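Local structure of Pbp related beta-lactamase (Pyrococcus abyssi, 2QMI) at the interface of chains A and B. The protein acts as a self-compartmentalizing archaeal peptidase of the penicillin-binding protein and beta-lactamase family, working as an octamer. Numbering follows the deposited sequence. Chains: chain A/B, Pbp related beta-lactamase.

The interface of chains A and B. Residues chain A 113, 115, 118, 160; chain B 377, 441-442.
The phenol ring of B:Tyr442 turns its edge to A:Glu118, whose carboxylate carbon CD lies in the ring plane, while CG of B:Arg441 sits over the centre of one ring face, 3.5 Å above the plane. The guanidinium of B:Arg441 has one face toward A:Tyr160, with CB of the tyrosine offset toward the rim, and water 1 at its in-plane edge. A:Tyr160 and B:Arg441 run alongside each other in the same direction, their planes steeply inclined, so the pair is not a parallel stack; the nearest approach is ring atom CD2 to NH1, 3.6 Å.

A:Glu118 and B:Tyr442 meet tip to tip, carboxylate and ring 73° apart. OH of B:Tyr442 donates to OE2 of A:Glu118 at 2.8 Å, arriving 37° out of the carboxylate plane. The bend in the glutamate chain (chi2 78°) carries the carboxylate to this hydroxyl. OE2 of A:Glu118 lies 2.5 Å from water 1, which is 3.2 Å from NH1 of B:Arg441. B:Arg441 thus reaches the carboxylate through water: its NH1 stands 4.4 Å from OE2 of A:Glu118, too far for direct contact, though its presumed positive charge could favour an ionised carboxylate.

Backbone pairing adds a second anchor: N of A:Ser113 donates to O of B:Arg441 at 3.0 Å, within a parallel bridge between A:Ser113 and B:Tyr442. At the opposite end of the patch, CG2 of B:Ile377 packs on CB of A:Glu118 at 3.7 Å, with A:Gly115 close by.

In the beta-lactamase-family region, A:Ser113 and A:Gly115 lie in the loop leading into helix 116-124, which carries A:Glu118; A:Tyr160 precedes helix 162-176. B:Tyr442 begins C-terminal strand 442-445 of the octamerisation region. The two-fold interface repeats this contact with chains exchanged.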
ATOM      1  N   SER A 113      31.836 -13.675 -23.961  1.00 21.57           N
ATOM      2  CA  SER A 113      31.669 -14.017 -22.567  1.00 21.43           C
ATOM      3  C   SER A 113      30.451 -14.846 -22.218  1.00 23.02           C
ATOM      4  O   SER A 113      29.378 -14.706 -22.803  1.00 23.05           O
ATOM      5  CB  SER A 113      31.653 -12.744 -21.724  1.00 20.29           C
ATOM      6  OG  SER A 113      31.201 -13.006 -20.407  1.00 19.40           O
ATOM      7  N   GLY A 115      28.010 -15.529 -19.117  1.00 26.52           N
ATOM      8  CA  GLY A 115      27.746 -14.705 -17.950  1.00 25.50           C
ATOM      9  C   GLY A 115      28.094 -15.421 -16.655  1.00 24.27           C
ATOM     10  O   GLY A 115      27.524 -15.116 -15.610  1.00 25.75           O
ATOM     11  N   GLU A 118      29.261 -13.231 -13.578  1.00 19.38           N
ATOM     12  CA  GLU A 118      28.145 -12.339 -13.265  1.00 19.49           C
ATOM     13  C   GLU A 118      27.046 -13.096 -12.519  1.00 18.92           C
ATOM     14  O   GLU A 118      26.562 -12.641 -11.480  1.00 19.45           O
ATOM     15  CB  GLU A 118      27.558 -11.731 -14.546  1.00 19.93           C
ATOM     16  CG  GLU A 118      28.441 -10.688 -15.220  1.00 20.15           C
ATOM     17  CD  GLU A 118      29.586 -11.289 -16.020  1.00 21.33           C
ATOM     18  OE1 GLU A 118      29.696 -12.534 -16.098  1.00 19.27           O
ATOM     19  OE2 GLU A 118      30.376 -10.499 -16.585  1.00 20.73           O
ATOM     20  N   TYR A 160      36.165 -10.078 -23.387  1.00 19.09           N
ATOM     21  CA  TYR A 160      36.648 -10.399 -22.052  1.00 19.28           C
ATOM     22  C   TYR A 160      35.949 -11.673 -21.590  1.00 19.68           C
ATOM     23  O   TYR A 160      34.731 -11.697 -21.396  1.00 20.91           O
ATOM     24  CB  TYR A 160      36.349  -9.253 -21.090  1.00 20.97           C
ATOM     25  CG  TYR A 160      37.098  -9.324 -19.776  1.00 20.84           C
ATOM     26  CD1 TYR A 160      38.460  -9.051 -19.712  1.00 20.47           C
ATOM     27  CD2 TYR A 160      36.435  -9.642 -18.596  1.00 20.62           C
ATOM     28  CE1 TYR A 160      39.140  -9.087 -18.502  1.00 21.70           C
ATOM     29  CE2 TYR A 160      37.103  -9.686 -17.385  1.00 21.71           C
ATOM     30  CZ  TYR A 160      38.454  -9.405 -17.342  1.00 22.32           C
ATOM     31  OH  TYR A 160      39.111  -9.431 -16.132  1.00 23.48           O
TER
ATOM     32  N   ILE B 377      22.827 -14.749 -17.578  1.00 25.04           N
ATOM     33  CA  ILE B 377      22.379 -13.379 -17.357  1.00 25.01           C
ATOM     34  C   ILE B 377      21.159 -13.036 -18.209  1.00 26.00           C
ATOM     35  O   ILE B 377      20.992 -13.548 -19.316  1.00 26.36           O
ATOM     36  CB  ILE B 377      23.512 -12.391 -17.653  1.00 25.10           C
ATOM     37  CG1 ILE B 377      24.041 -12.613 -19.074  1.00 23.42           C
ATOM     38  CG2 ILE B 377      24.617 -12.574 -16.626  1.00 24.80           C
ATOM     39  CD1 ILE B 377      25.194 -11.704 -19.454  1.00 21.52           C
ATOM     40  N   ARG B 441      31.592  -7.147 -24.195  1.00 23.04           N
ATOM     41  CA  ARG B 441      32.094  -8.504 -23.967  1.00 23.16           C
ATOM     42  C   ARG B 441      31.035  -9.597 -24.097  1.00 23.19           C
ATOM     43  O   ARG B 441      31.364 -10.762 -24.344  1.00 22.67           O
ATOM     44  CB  ARG B 441      32.716  -8.607 -22.567  1.00 23.08           C
ATOM     45  CG  ARG B 441      31.690  -8.726 -21.433  1.00 23.74           C
ATOM     46  CD  ARG B 441      32.342  -8.590 -20.061  1.00 24.65           C
ATOM     47  NE  ARG B 441      32.847  -7.237 -19.833  1.00 28.51           N
ATOM     48  CZ  ARG B 441      33.440  -6.829 -18.712  1.00 29.50           C
ATOM     49  NH1 ARG B 441      33.611  -7.671 -17.698  1.00 30.31           N
ATOM     50  NH2 ARG B 441      33.861  -5.577 -18.603  1.00 31.13           N
ATOM     51  N   TYR B 442      29.769  -9.222 -23.938  1.00 22.28           N
ATOM     52  CA  TYR B 442      28.674 -10.184 -23.977  1.00 21.39           C
ATOM     53  C   TYR B 442      28.022 -10.485 -25.316  1.00 22.97           C
ATOM     54  O   TYR B 442      28.039  -9.674 -26.246  1.00 22.25           O
ATOM     55  CB  TYR B 442      27.553  -9.729 -23.043  1.00 22.77           C
ATOM     56  CG  TYR B 442      27.981  -9.355 -21.650  1.00 23.20           C
ATOM     57  CD1 TYR B 442      28.400 -10.325 -20.740  1.00 23.97           C
ATOM     58  CD2 TYR B 442      27.962  -8.022 -21.237  1.00 23.64           C
ATOM     59  CE1 TYR B 442      28.792  -9.971 -19.447  1.00 24.76           C
ATOM     60  CE2 TYR B 442      28.348  -7.659 -19.956  1.00 24.32           C
ATOM     61  CZ  TYR B 442      28.760  -8.636 -19.065  1.00 24.80           C
ATOM     62  OH  TYR B 442      29.126  -8.273 -17.790  1.00 26.07           O
TER
HETATM   63  O   HOH W   1      32.818 -10.731 -17.043  1.00 19.45           O